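Local structure of CYCLIN domain-containing protein (Chaetomium thermophilum, 6Z3U) at residues R42-R46 with C360-D364; E85-L89 with I350-K356; V138-F142 with G171-C176; A242-L246 with C325-S330. The protein is the cyclin H-type subunit of the CAK complex and probably regulates the activity of its cyclin-dependent kinase partner, with which it is assembled together with a RING-type protein. All coordinates share one frame. Residue numbers count along the deposited sequence, not the author numbering.

Overall arrangement
From the N terminus, helix 25-48 brings Arg42-Arg46 to the loop 360-364, so interaction 1 closes the widest loop of the four. Helix 83-103 follows and meets helix 343-358 in interaction 2, whose loop lies within that of interaction 1. Their centres are about 17 Å apart. Together they tie helices 25-48 and 83-103 to helix 343-358 and the loop after it. The other two contacts lie within both loops and follow one another in series. Interaction 3 joins helices 132-146 and 172-178 of the first repeat. Interaction 4 joins helices 236-247 and 313-330 of the second, its centre about 30 Å from that of interaction 3.

Interaction 1 (R42-R46 with C360-D364); sequences RITER and CRDPD
This is a helix-to-loop contact that ties helix 25-48, near the N terminus, to the loop between helices 343-358 and 368-380. Residues 42-46 are regular helix. Residues 360-364 run in an irregular, partly extended path. The CA atoms come closest at Ile43 and Asp362, 5.9 Å apart. Ile43 (chi1 m, chi2 t) points at the loop. Its CD1 lies 3.6 Å from Cys360 O and 4.0 Å from Asp362 N, so an apolar side chain packs on backbone. One turn on, Arg46 (chi1 t, chi2 p) sets its CG 4.3 Å from Pro363 CG. Its NE is 3.6 Å from Asp364 OD2, a long salt bridge with the oxygen over a guanidinium face. Asp362 OD1 accepts from Asp364 N at 3.0 Å, an Asx turn that shapes the loop. Cys360 also packs on Pro78 and Phe80 of the same chain. The chemistry is thus a buried aliphatic plug beside a loose ion pair, in which charge attraction acts without a directed N-H bond.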
loop_
_atom_site.group_PDB
_atom_site.type_symbol
_atom_site.label_atom_id
_atom_site.label_comp_id
_atom_site.label_asym_id
_atom_site.label_seq_id
_atom_site.Cartn_x
_atom_site.Cartn_y
_atom_site.Cartn_z
ATOM N N ARG A 42 19.988 22.499 -18.580
ATOM C CA ARG A 42 20.880 22.180 -17.471
ATOM C C ARG A 42 22.166 21.526 -17.960
ATOM O O ARG A 42 23.257 21.859 -17.482
ATOM C CB ARG A 42 20.164 21.276 -16.464
ATOM C CG ARG A 42 19.124 22.001 -15.624
ATOM C CD ARG A 42 18.631 21.153 -14.455
ATOM N NE ARG A 42 17.642 20.153 -14.849
ATOM C CZ ARG A 42 17.910 18.872 -15.094
ATOM N NH1 ARG A 42 16.927 18.053 -15.440
ATOM N NH2 ARG A 42 19.149 18.407 -14.998
ATOM N N ILE A 43 22.061 20.593 -18.910
ATOM C CA ILE A 43 23.253 19.933 -19.433
ATOM C C ILE A 43 24.082 20.909 -20.258
ATOM O O ILE A 43 25.318 20.865 -20.238
ATOM C CB ILE A 43 22.861 18.688 -20.252
ATOM C CG1 ILE A 43 22.111 17.685 -19.369
ATOM C CG2 ILE A 43 24.102 18.042 -20.855
ATOM C CD1 ILE A 43 21.471 16.543 -20.133
ATOM N N THR A 44 23.419 21.803 -20.995
ATOM C CA THR A 44 24.137 22.778 -21.809
ATOM C C THR A 44 24.982 23.702 -20.940
ATOM O O THR A 44 26.151 23.962 -21.243
ATOM C CB THR A 44 23.143 23.586 -22.648
ATOM O OG1 THR A 44 22.523 22.732 -23.618
ATOM C CG2 THR A 44 23.839 24.734 -23.360
ATOM N N GLU A 45 24.401 24.213 -19.852
ATOM C CA GLU A 45 25.147 25.089 -18.954
ATOM C C GLU A 45 26.387 24.397 -18.400
ATOM O O GLU A 45 27.466 24.999 -18.334
ATOM C CB GLU A 45 24.235 25.547 -17.814
ATOM C CG GLU A 45 24.888 26.492 -16.818
ATOM C CD GLU A 45 23.916 26.995 -15.762
ATOM O OE1 GLU A 45 22.755 26.532 -15.749
ATOM O OE2 GLU A 45 24.313 27.853 -14.944
ATOM N N ARG A 46 26.255 23.129 -18.005
ATOM C CA ARG A 46 27.384 22.403 -17.431
ATOM C C ARG A 46 28.507 22.224 -18.444
ATOM O O ARG A 46 29.689 22.347 -18.100
ATOM C CB ARG A 46 26.913 21.047 -16.899
ATOM C CG ARG A 46 28.028 20.044 -16.599
ATOM C CD ARG A 46 28.880 20.511 -15.432
ATOM N NE ARG A 46 30.063 19.678 -15.239
ATOM C CZ ARG A 46 30.737 19.579 -14.094
ATOM N NH1 ARG A 46 31.802 18.794 -14.018
ATOM N NH2 ARG A 46 30.349 20.261 -13.024
ATOM N N CYS A 360 25.181 13.298 -25.447
ATOM C CA CYS A 360 24.578 14.480 -24.843
ATOM C C CYS A 360 24.070 14.217 -23.432
ATOM O O CYS A 360 23.357 15.058 -22.873
ATOM C CB CYS A 360 23.429 14.999 -25.713
ATOM S SG CYS A 360 21.964 13.946 -25.697
ATOM N N ARG A 361 24.418 13.075 -22.844
ATOM C CA ARG A 361 23.936 12.722 -21.519
ATOM C C ARG A 361 24.630 13.555 -20.441
ATOM O O ARG A 361 25.699 14.137 -20.650
ATOM C CB ARG A 361 24.170 11.237 -21.246
ATOM C CG ARG A 361 25.633 10.822 -21.314
ATOM C CD ARG A 361 25.790 9.328 -21.112
ATOM N NE ARG A 361 27.183 8.894 -21.176
ATOM C CZ ARG A 361 28.065 9.060 -20.195
ATOM N NH1 ARG A 361 27.712 9.672 -19.072
ATOM N NH2 ARG A 361 29.307 8.622 -20.341
ATOM N N ASP A 362 24.000 13.608 -19.276
ATOM C CA ASP A 362 24.572 14.308 -18.130
ATOM C C ASP A 362 25.836 13.589 -17.675
ATOM O O ASP A 362 25.783 12.385 -17.396
ATOM C CB ASP A 362 23.554 14.369 -16.996
ATOM C CG ASP A 362 23.949 15.339 -15.902
ATOM O OD1 ASP A 362 25.139 15.362 -15.521
ATOM O OD2 ASP A 362 23.066 16.078 -15.417
ATOM N N PRO A 363 26.984 14.269 -17.588
ATOM C CA PRO A 363 28.221 13.552 -17.236
ATOM C C PRO A 363 28.320 13.164 -15.769
ATOM O O PRO A 363 28.994 12.175 -15.454
ATOM C CB PRO A 363 29.324 14.544 -17.628
ATOM C CG PRO A 363 28.678 15.878 -17.529
ATOM C CD PRO A 363 27.239 15.683 -17.916
ATOM N N ASP A 364 27.689 13.909 -14.860
ATOM C CA ASP A 364 27.843 13.654 -13.431
ATOM C C ASP A 364 26.810 12.675 -12.888
ATOM O O ASP A 364 27.120 11.888 -11.987
ATOM C CB ASP A 364 27.755 14.967 -12.655
ATOM C CG ASP A 364 28.659 16.031 -13.220
ATOM O OD1 ASP A 364 29.876 15.777 -13.334
ATOM O OD2 ASP A 364 28.155 17.122 -13.555
#

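Interaction 2 (E85-L89 with I350-K356)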
loop_
_atom_site.group_PDB
_atom_site.type_symbol
_atom_site.label_atom_id
_atom_site.label_comp_id
_atom_site.label_asym_id
_atom_site.label_seq_id
_atom_site.Cartn_x
_atom_site.Cartn_y
_atom_site.Cartn_z
ATOM N N GLU A 85 11.609 11.391 -29.266
ATOM C CA GLU A 85 12.657 10.382 -29.154
ATOM C C GLU A 85 12.899 9.997 -27.703
ATOM O O GLU A 85 13.250 8.847 -27.416
ATOM C CB GLU A 85 13.954 10.893 -29.778
ATOM C CG GLU A 85 13.875 11.139 -31.275
ATOM C CD GLU A 85 15.173 11.673 -31.852
ATOM O OE1 GLU A 85 15.415 11.466 -33.061
ATOM O OE2 GLU A 85 15.950 12.299 -31.098
ATOM N N GLU A 86 12.719 10.942 -26.781
ATOM C CA GLU A 86 12.818 10.627 -25.362
ATOM C C GLU A 86 11.708 9.667 -24.957
ATOM O O GLU A 86 11.955 8.660 -24.285
ATOM C CB GLU A 86 12.759 11.919 -24.546
ATOM C CG GLU A 86 13.689 11.961 -23.343
ATOM C CD GLU A 86 13.699 13.318 -22.664
ATOM O OE1 GLU A 86 14.316 14.252 -23.214
ATOM O OE2 GLU A 86 13.101 13.449 -21.576
ATOM N N LEU A 87 10.472 9.967 -25.371
ATOM C CA LEU A 87 9.340 9.100 -25.063
ATOM C C LEU A 87 9.457 7.750 -25.757
ATOM O O LEU A 87 8.926 6.750 -25.260
ATOM C CB LEU A 87 8.038 9.789 -25.474
ATOM C CG LEU A 87 6.719 9.083 -25.163
ATOM C CD1 LEU A 87 6.637 8.707 -23.697
ATOM C CD2 LEU A 87 5.553 9.978 -25.555
ATOM N N LEU A 88 10.132 7.704 -26.908
ATOM C CA LEU A 88 10.279 6.443 -27.630
ATOM C C LEU A 88 11.155 5.466 -26.856
ATOM O O LEU A 88 10.856 4.267 -26.798
ATOM C CB LEU A 88 10.854 6.704 -29.022
ATOM C CG LEU A 88 10.473 5.722 -30.134
ATOM C CD1 LEU A 88 10.948 6.236 -31.486
ATOM C CD2 LEU A 88 11.042 4.341 -29.871
ATOM N N LEU A 89 12.240 5.954 -26.253
ATOM C CA LEU A 89 13.102 5.066 -25.480
ATOM C C LEU A 89 12.402 4.586 -24.216
ATOM O O LEU A 89 12.599 3.444 -23.787
ATOM C CB LEU A 89 14.412 5.771 -25.131
ATOM C CG LEU A 89 15.400 6.007 -26.276
ATOM C CD1 LEU A 89 16.690 6.619 -25.745
ATOM C CD2 LEU A 89 15.696 4.716 -27.024
ATOM N N ILE A 350 15.754 2.207 -32.671
ATOM C CA ILE A 350 16.217 2.441 -31.306
ATOM C C ILE A 350 17.702 2.777 -31.268
ATOM O O ILE A 350 18.112 3.743 -30.621
ATOM C CB ILE A 350 15.899 1.211 -30.425
ATOM C CG1 ILE A 350 14.387 1.075 -30.210
ATOM C CG2 ILE A 350 16.634 1.300 -29.088
ATOM C CD1 ILE A 350 13.747 2.248 -29.488
ATOM N N GLN A 351 18.532 1.981 -31.943
ATOM C CA GLN A 351 19.976 2.181 -31.848
ATOM C C GLN A 351 20.396 3.596 -32.219
ATOM O O GLN A 351 21.208 4.188 -31.485
ATOM C CB GLN A 351 20.697 1.139 -32.709
ATOM C CG GLN A 351 22.208 1.198 -32.587
ATOM C CD GLN A 351 22.676 1.039 -31.151
ATOM O OE1 GLN A 351 22.276 0.106 -30.454
ATOM N NE2 GLN A 351 23.514 1.965 -30.697
ATOM N N PRO A 352 19.925 4.189 -33.320
ATOM C CA PRO A 352 20.275 5.592 -33.591
ATOM C C PRO A 352 20.031 6.511 -32.406
ATOM O O PRO A 352 20.834 7.416 -32.147
ATOM C CB PRO A 352 19.373 5.960 -34.777
ATOM C CG PRO A 352 18.900 4.666 -35.368
ATOM C CD PRO A 352 19.333 3.526 -34.494
ATOM N N ILE A 353 18.939 6.298 -31.671
ATOM C CA ILE A 353 18.610 7.184 -30.561
ATOM C C ILE A 353 19.594 6.986 -29.416
ATOM O O ILE A 353 20.063 7.954 -28.807
ATOM C CB ILE A 353 17.159 6.955 -30.100
ATOM C CG1 ILE A 353 16.206 6.886 -31.298
ATOM C CG2 ILE A 353 16.724 8.062 -29.152
ATOM C CD1 ILE A 353 16.308 8.061 -32.249
ATOM N N ARG A 354 19.929 5.730 -29.106
ATOM C CA ARG A 354 20.893 5.469 -28.044
ATOM C C ARG A 354 22.244 6.110 -28.340
ATOM O O ARG A 354 22.928 6.556 -27.412
ATOM C CB ARG A 354 21.042 3.959 -27.834
ATOM C CG ARG A 354 19.711 3.259 -27.574
ATOM C CD ARG A 354 19.852 1.771 -27.260
ATOM N NE ARG A 354 20.652 1.511 -26.064
ATOM C CZ ARG A 354 21.859 0.945 -26.057
ATOM N NH1 ARG A 354 22.490 0.762 -24.905
ATOM N NH2 ARG A 354 22.432 0.546 -27.186
ATOM N N LYS A 355 22.646 6.176 -29.614
ATOM C CA LYS A 355 23.905 6.843 -29.936
ATOM C C LYS A 355 23.796 8.354 -29.766
ATOM O O LYS A 355 24.743 9.001 -29.305
ATOM C CB LYS A 355 24.357 6.518 -31.360
ATOM C CG LYS A 355 25.866 6.685 -31.531
ATOM C CD LYS A 355 26.328 6.602 -32.979
ATOM C CE LYS A 355 26.487 5.172 -33.455
ATOM N NZ LYS A 355 26.911 5.136 -34.883
ATOM N N LYS A 356 22.653 8.937 -30.135
ATOM C CA LYS A 356 22.463 10.365 -29.905
ATOM C C LYS A 356 22.466 10.669 -28.413
ATOM O O LYS A 356 22.969 11.713 -27.983
ATOM C CB LYS A 356 21.163 10.834 -30.564
ATOM C CG LYS A 356 20.981 12.347 -30.569
ATOM C CD LYS A 356 19.609 12.760 -31.100
ATOM C CE LYS A 356 19.506 12.583 -32.609
ATOM N NZ LYS A 356 18.283 13.238 -33.160
#
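Ile353 projects from helix 343-358 into the space between Glu85 and Leu89, one turn apart on helix 83-103. Its CG2 meets Leu89 CD1 at 3.7 Å, and its CD1 lies 3.6 Å from Glu85 OE1. The short helix axes cross at -115° and approach to 10.4 Å. Ile350, one turn before Ile353, reaches both leucines through CD1, at 3.4 Å from Leu88 CD2 and 4.0 Å from Leu89 CD2. Leu81 also touches Ile353, and Leu357 covers Leu89. At the other end of the contact Lys356 NZ makes a salt bridge to Glu85 OE2 at 3.3 Å, with a weak bond to OE1. Glu85 OE2 also accepts from Thr82 N. Arg354 turns its polar end to the hydroxyl of Tyr93, while its CG rests 4.3 Å from Leu89 CD2. The contact joins helix 83-103 to helix 343-358, two helices far apart in the chain. Its chemistry is an aliphatic seam closed at one end by a charge pair, so Glu85 combines apolar contact with ion pairing.

Interaction 3 (V138-F142 with G171-C176); sequences VALFF and GEFLLC
The contact belongs to the helical cyclin fold: helices 132-146 and 172-178 of the first repeat cross inside the bundle and reach the kinase subunit. Residues 138-142 are regular helix, and so are residues 172-176. The short axes cross at -83°, 9.8 Å apart at closest. CA atoms pair as Val138 with Glu172 (5.9 Å) and Ala139 with Leu175 (7.4 Å). Leu175 (chi1 t, chi2 p) is at the middle of the apolar contact. Its CD2 lies 3.7 Å from Val138 CG1, 3.8 Å from Ala139 CA and 3.6 Å from Phe142 CB. Val138 CG1 also packs 3.5 Å from Gly171 O; a CB on Gly171 would come within 3.1 Å of Val138 CG2, a tight fit. Phe121 of helix 108-124 also covers Leu175. Glu172 (chi1 t, chi2 t) extends past the aromatics, with CG 3.6 Å from Phe142 CD1 and OE1 3.6 Å from Phe141 CE2. Its carboxylate makes a salt bridge to Lys145 and accepts from Met134 N of the kinase chain, so this buried acid serves both the repeat and the subunit interface. Phe142 (chi1 t) ends in a sulfur-aromatic contact, Cys176 SG 3.9 Å from Phe142 CZ.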
loop_
_atom_site.group_PDB
_atom_site.type_symbol
_atom_site.label_atom_id
_atom_site.label_comp_id
_atom_site.label_asym_id
_atom_site.label_seq_id
_atom_site.Cartn_x
_atom_site.Cartn_y
_atom_site.Cartn_z
ATOM N N VAL A 138 15.949 -0.910 -11.302
ATOM C CA VAL A 138 15.526 -0.299 -10.045
ATOM C C VAL A 138 14.010 -0.337 -9.914
ATOM O O VAL A 138 13.472 -0.617 -8.836
ATOM C CB VAL A 138 16.062 1.142 -9.951
ATOM C CG1 VAL A 138 15.568 1.805 -8.681
ATOM C CG2 VAL A 138 17.586 1.148 -10.014
ATOM N N ALA A 139 13.296 -0.061 -11.008
ATOM C CA ALA A 139 11.838 -0.064 -10.955
ATOM C C ALA A 139 11.289 -1.451 -10.649
ATOM O O ALA A 139 10.240 -1.574 -10.008
ATOM C CB ALA A 139 11.266 0.452 -12.275
ATOM N N LEU A 140 11.974 -2.503 -11.107
ATOM C CA LEU A 140 11.552 -3.860 -10.774
ATOM C C LEU A 140 11.848 -4.184 -9.314
ATOM O O LEU A 140 11.020 -4.794 -8.627
ATOM C CB LEU A 140 12.244 -4.863 -11.694
ATOM C CG LEU A 140 11.618 -5.049 -13.078
ATOM C CD1 LEU A 140 12.593 -5.736 -14.018
ATOM C CD2 LEU A 140 10.336 -5.847 -12.982
ATOM N N PHE A 141 13.020 -3.783 -8.821
ATOM C CA PHE A 141 13.373 -4.066 -7.434
ATOM C C PHE A 141 12.473 -3.301 -6.472
ATOM O O PHE A 141 11.979 -3.864 -5.489
ATOM C CB PHE A 141 14.840 -3.718 -7.187
ATOM C CG PHE A 141 15.311 -4.033 -5.797
ATOM C CD1 PHE A 141 15.455 -5.345 -5.382
ATOM C CD2 PHE A 141 15.616 -3.017 -4.910
ATOM C CE1 PHE A 141 15.890 -5.638 -4.106
ATOM C CE2 PHE A 141 16.055 -3.303 -3.635
ATOM C CZ PHE A 141 16.192 -4.615 -3.232
ATOM N N PHE A 142 12.255 -2.011 -6.735
ATOM C CA PHE A 142 11.385 -1.222 -5.871
ATOM C C PHE A 142 9.921 -1.612 -6.049
ATOM O O PHE A 142 9.128 -1.487 -5.109
ATOM C CB PHE A 142 11.588 0.265 -6.154
ATOM C CG PHE A 142 11.196 1.160 -5.015
ATOM C CD1 PHE A 142 11.859 1.086 -3.801
ATOM C CD2 PHE A 142 10.178 2.087 -5.162
ATOM C CE1 PHE A 142 11.506 1.910 -2.751
ATOM C CE2 PHE A 142 9.821 2.916 -4.116
ATOM C CZ PHE A 142 10.486 2.828 -2.909
ATOM N N GLY A 171 20.106 3.656 -7.266
ATOM C CA GLY A 171 18.988 4.366 -7.851
ATOM C C GLY A 171 17.695 4.208 -7.078
ATOM O O GLY A 171 16.691 4.838 -7.421
ATOM N N GLU A 172 17.700 3.373 -6.036
ATOM C CA GLU A 172 16.465 3.092 -5.310
ATOM C C GLU A 172 15.854 4.370 -4.744
ATOM O O GLU A 172 14.701 4.706 -5.036
ATOM C CB GLU A 172 16.726 2.080 -4.191
ATOM C CG GLU A 172 15.446 1.541 -3.559
ATOM C CD GLU A 172 15.701 0.660 -2.348
ATOM O OE1 GLU A 172 14.914 -0.286 -2.125
ATOM O OE2 GLU A 172 16.680 0.914 -1.614
ATOM N N PHE A 173 16.617 5.100 -3.925
ATOM C CA PHE A 173 16.082 6.320 -3.328
ATOM C C PHE A 173 15.810 7.374 -4.392
ATOM O O PHE A 173 14.851 8.148 -4.279
ATOM C CB PHE A 173 17.045 6.863 -2.274
ATOM C CG PHE A 173 16.449 7.937 -1.412
ATOM C CD1 PHE A 173 15.334 7.675 -0.630
ATOM C CD2 PHE A 173 16.997 9.208 -1.381
ATOM C CE1 PHE A 173 14.778 8.658 0.166
ATOM C CE2 PHE A 173 16.448 10.197 -0.587
ATOM C CZ PHE A 173 15.335 9.921 0.188
ATOM N N LEU A 174 16.647 7.428 -5.425
ATOM C CA LEU A 174 16.397 8.350 -6.527
ATOM C C LEU A 174 15.033 8.083 -7.154
ATOM O O LEU A 174 14.252 9.011 -7.392
ATOM C CB LEU A 174 17.512 8.223 -7.566
ATOM C CG LEU A 174 17.475 9.225 -8.720
ATOM C CD1 LEU A 174 17.725 10.643 -8.214
ATOM C CD2 LEU A 174 18.489 8.841 -9.790
ATOM N N LEU A 175 14.723 6.811 -7.416
ATOM C CA LEU A 175 13.413 6.467 -7.958
ATOM C C LEU A 175 12.301 6.895 -7.011
ATOM O O LEU A 175 11.263 7.406 -7.448
ATOM C CB LEU A 175 13.341 4.964 -8.227
ATOM C CG LEU A 175 11.984 4.409 -8.666
ATOM C CD1 LEU A 175 11.621 4.911 -10.056
ATOM C CD2 LEU A 175 11.986 2.888 -8.622
ATOM N N CYS A 176 12.501 6.700 -5.707
ATOM C CA CYS A 176 11.461 7.045 -4.745
ATOM C C CYS A 176 11.091 8.517 -4.853
ATOM O O CYS A 176 9.906 8.870 -4.843
ATOM C CB CYS A 176 11.928 6.701 -3.331
ATOM S SG CYS A 176 10.602 6.609 -2.107
#

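Interaction 4 (A242-L246 with C325-S330)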
loop_
_atom_site.group_PDB
_atom_site.type_symbol
_atom_site.label_atom_id
_atom_site.label_comp_id
_atom_site.label_asym_id
_atom_site.label_seq_id
_atom_site.Cartn_x
_atom_site.Cartn_y
_atom_site.Cartn_z
ATOM N N ALA A 242 -12.245 -1.265 -20.852
ATOM C CA ALA A 242 -11.745 -1.091 -22.212
ATOM C C ALA A 242 -11.073 -2.359 -22.721
ATOM O O ALA A 242 -11.305 -2.777 -23.861
ATOM C CB ALA A 242 -10.777 0.089 -22.265
ATOM N N ALA A 243 -10.244 -2.994 -21.889
ATOM C CA ALA A 243 -9.615 -4.245 -22.297
ATOM C C ALA A 243 -10.656 -5.329 -22.537
ATOM O O ALA A 243 -10.524 -6.134 -23.466
ATOM C CB ALA A 243 -8.605 -4.695 -21.242
ATOM N N LEU A 244 -11.703 -5.365 -21.708
ATOM C CA LEU A 244 -12.791 -6.312 -21.935
ATOM C C LEU A 244 -13.579 -5.947 -23.187
ATOM O O LEU A 244 -14.010 -6.831 -23.936
ATOM C CB LEU A 244 -13.706 -6.362 -20.712
ATOM C CG LEU A 244 -14.979 -7.204 -20.837
ATOM C CD1 LEU A 244 -14.654 -8.658 -21.151
ATOM C CD2 LEU A 244 -15.803 -7.108 -19.561
ATOM N N SER A 245 -13.779 -4.647 -23.428
ATOM C CA SER A 245 -14.481 -4.221 -24.634
ATOM C C SER A 245 -13.739 -4.657 -25.889
ATOM O O SER A 245 -14.368 -4.974 -26.904
ATOM C CB SER A 245 -14.660 -2.703 -24.626
ATOM O OG SER A 245 -15.516 -2.289 -25.678
ATOM N N LEU A 246 -12.405 -4.669 -25.841
ATOM C CA LEU A 246 -11.628 -5.152 -26.976
ATOM C C LEU A 246 -11.737 -6.664 -27.120
ATOM O O LEU A 246 -11.737 -7.181 -28.244
ATOM C CB LEU A 246 -10.166 -4.737 -26.815
ATOM C CG LEU A 246 -9.886 -3.239 -26.943
ATOM C CD1 LEU A 246 -8.580 -2.877 -26.260
ATOM C CD2 LEU A 246 -9.852 -2.829 -28.405
ATOM N N CYS A 325 -10.530 5.288 -24.265
ATOM C CA CYS A 325 -9.514 4.370 -23.760
ATOM C C CYS A 325 -9.370 3.157 -24.669
ATOM O O CYS A 325 -8.259 2.652 -24.871
ATOM C CB CYS A 325 -9.870 3.932 -22.340
ATOM S SG CYS A 325 -8.673 2.809 -21.587
ATOM N N ARG A 326 -10.484 2.673 -25.222
ATOM C CA ARG A 326 -10.428 1.527 -26.123
ATOM C C ARG A 326 -9.534 1.817 -27.321
ATOM O O ARG A 326 -8.804 0.934 -27.790
ATOM C CB ARG A 326 -11.839 1.162 -26.581
ATOM C CG ARG A 326 -11.981 -0.252 -27.110
ATOM C CD ARG A 326 -13.387 -0.497 -27.641
ATOM N NE ARG A 326 -13.599 -1.879 -28.064
ATOM C CZ ARG A 326 -13.326 -2.349 -29.279
ATOM N NH1 ARG A 326 -12.817 -1.553 -30.213
ATOM N NH2 ARG A 326 -13.560 -3.623 -29.562
ATOM N N ASP A 327 -9.573 3.051 -27.828
ATOM C CA ASP A 327 -8.754 3.408 -28.982
ATOM C C ASP A 327 -7.288 3.568 -28.596
ATOM O O ASP A 327 -6.393 3.194 -29.365
ATOM C CB ASP A 327 -9.288 4.691 -29.619
ATOM C CG ASP A 327 -10.668 4.510 -30.230
ATOM O OD1 ASP A 327 -10.948 3.414 -30.762
ATOM O OD2 ASP A 327 -11.476 5.461 -30.173
ATOM N N MET A 328 -7.019 4.124 -27.413
ATOM C CA MET A 328 -5.637 4.266 -26.964
ATOM C C MET A 328 -4.971 2.906 -26.795
ATOM O O MET A 328 -3.806 2.726 -27.169
ATOM C CB MET A 328 -5.588 5.054 -25.655
ATOM C CG MET A 328 -4.179 5.271 -25.126
ATOM S SD MET A 328 -4.084 6.501 -23.808
ATOM C CE MET A 328 -2.883 7.635 -24.503
ATOM N N LEU A 329 -5.695 1.936 -26.233
ATOM C CA LEU A 329 -5.120 0.613 -26.009
ATOM C C LEU A 329 -4.869 -0.122 -27.320
ATOM O O LEU A 329 -3.877 -0.847 -27.452
ATOM C CB LEU A 329 -6.046 -0.212 -25.113
ATOM C CG LEU A 329 -5.753 -0.189 -23.613
ATOM C CD1 LEU A 329 -5.683 1.236 -23.085
ATOM C CD2 LEU A 329 -6.804 -0.993 -22.862
ATOM N N SER A 330 -5.759 0.047 -28.300
ATOM C CA SER A 330 -5.654 -0.715 -29.538
ATOM C C SER A 330 -4.336 -0.479 -30.268
ATOM O O SER A 330 -3.908 -1.343 -31.041
ATOM C CB SER A 330 -6.821 -0.362 -30.461
ATOM O OG SER A 330 -6.695 0.961 -30.953
#
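Ala242, Ala243 and Leu329 form the apolar centre of this crossing in the second cyclin-like repeat, an all-helical bundle. Helices 236-247 and 313-330 pass at -71°, their short axes 9.0 Å apart at closest. Ala242 is small enough to let the backbones meet closely, its CA 4.9 Å from that of Arg326. Ala242 CB touches Cys325 SG at 3.5 Å and Leu329 CD2 at 4.2 Å. Ala243 CB is 4.4 Å from Leu329 CD2. Ile220 of helix 207-221 covers Ala243 and Leu246 as well, so a third helix joins this core. Further out, Leu246 CD1 meets Leu329 CB at 3.9 Å. Leu246 CD2 lies 3.6 Å from Arg326 CG and also sits over one face of the guanidinium. The polar edge belongs to Arg326, whose extended chain (chi1 to chi3 all t) carries its head along helix 236-247 to Ser245. A weak bond runs from Arg326 NE to Ser245 OG at 3.1 Å. The better one runs from Arg326 NH2 to Ser245 O, 3.1 Å with an N-H...O angle of 158°.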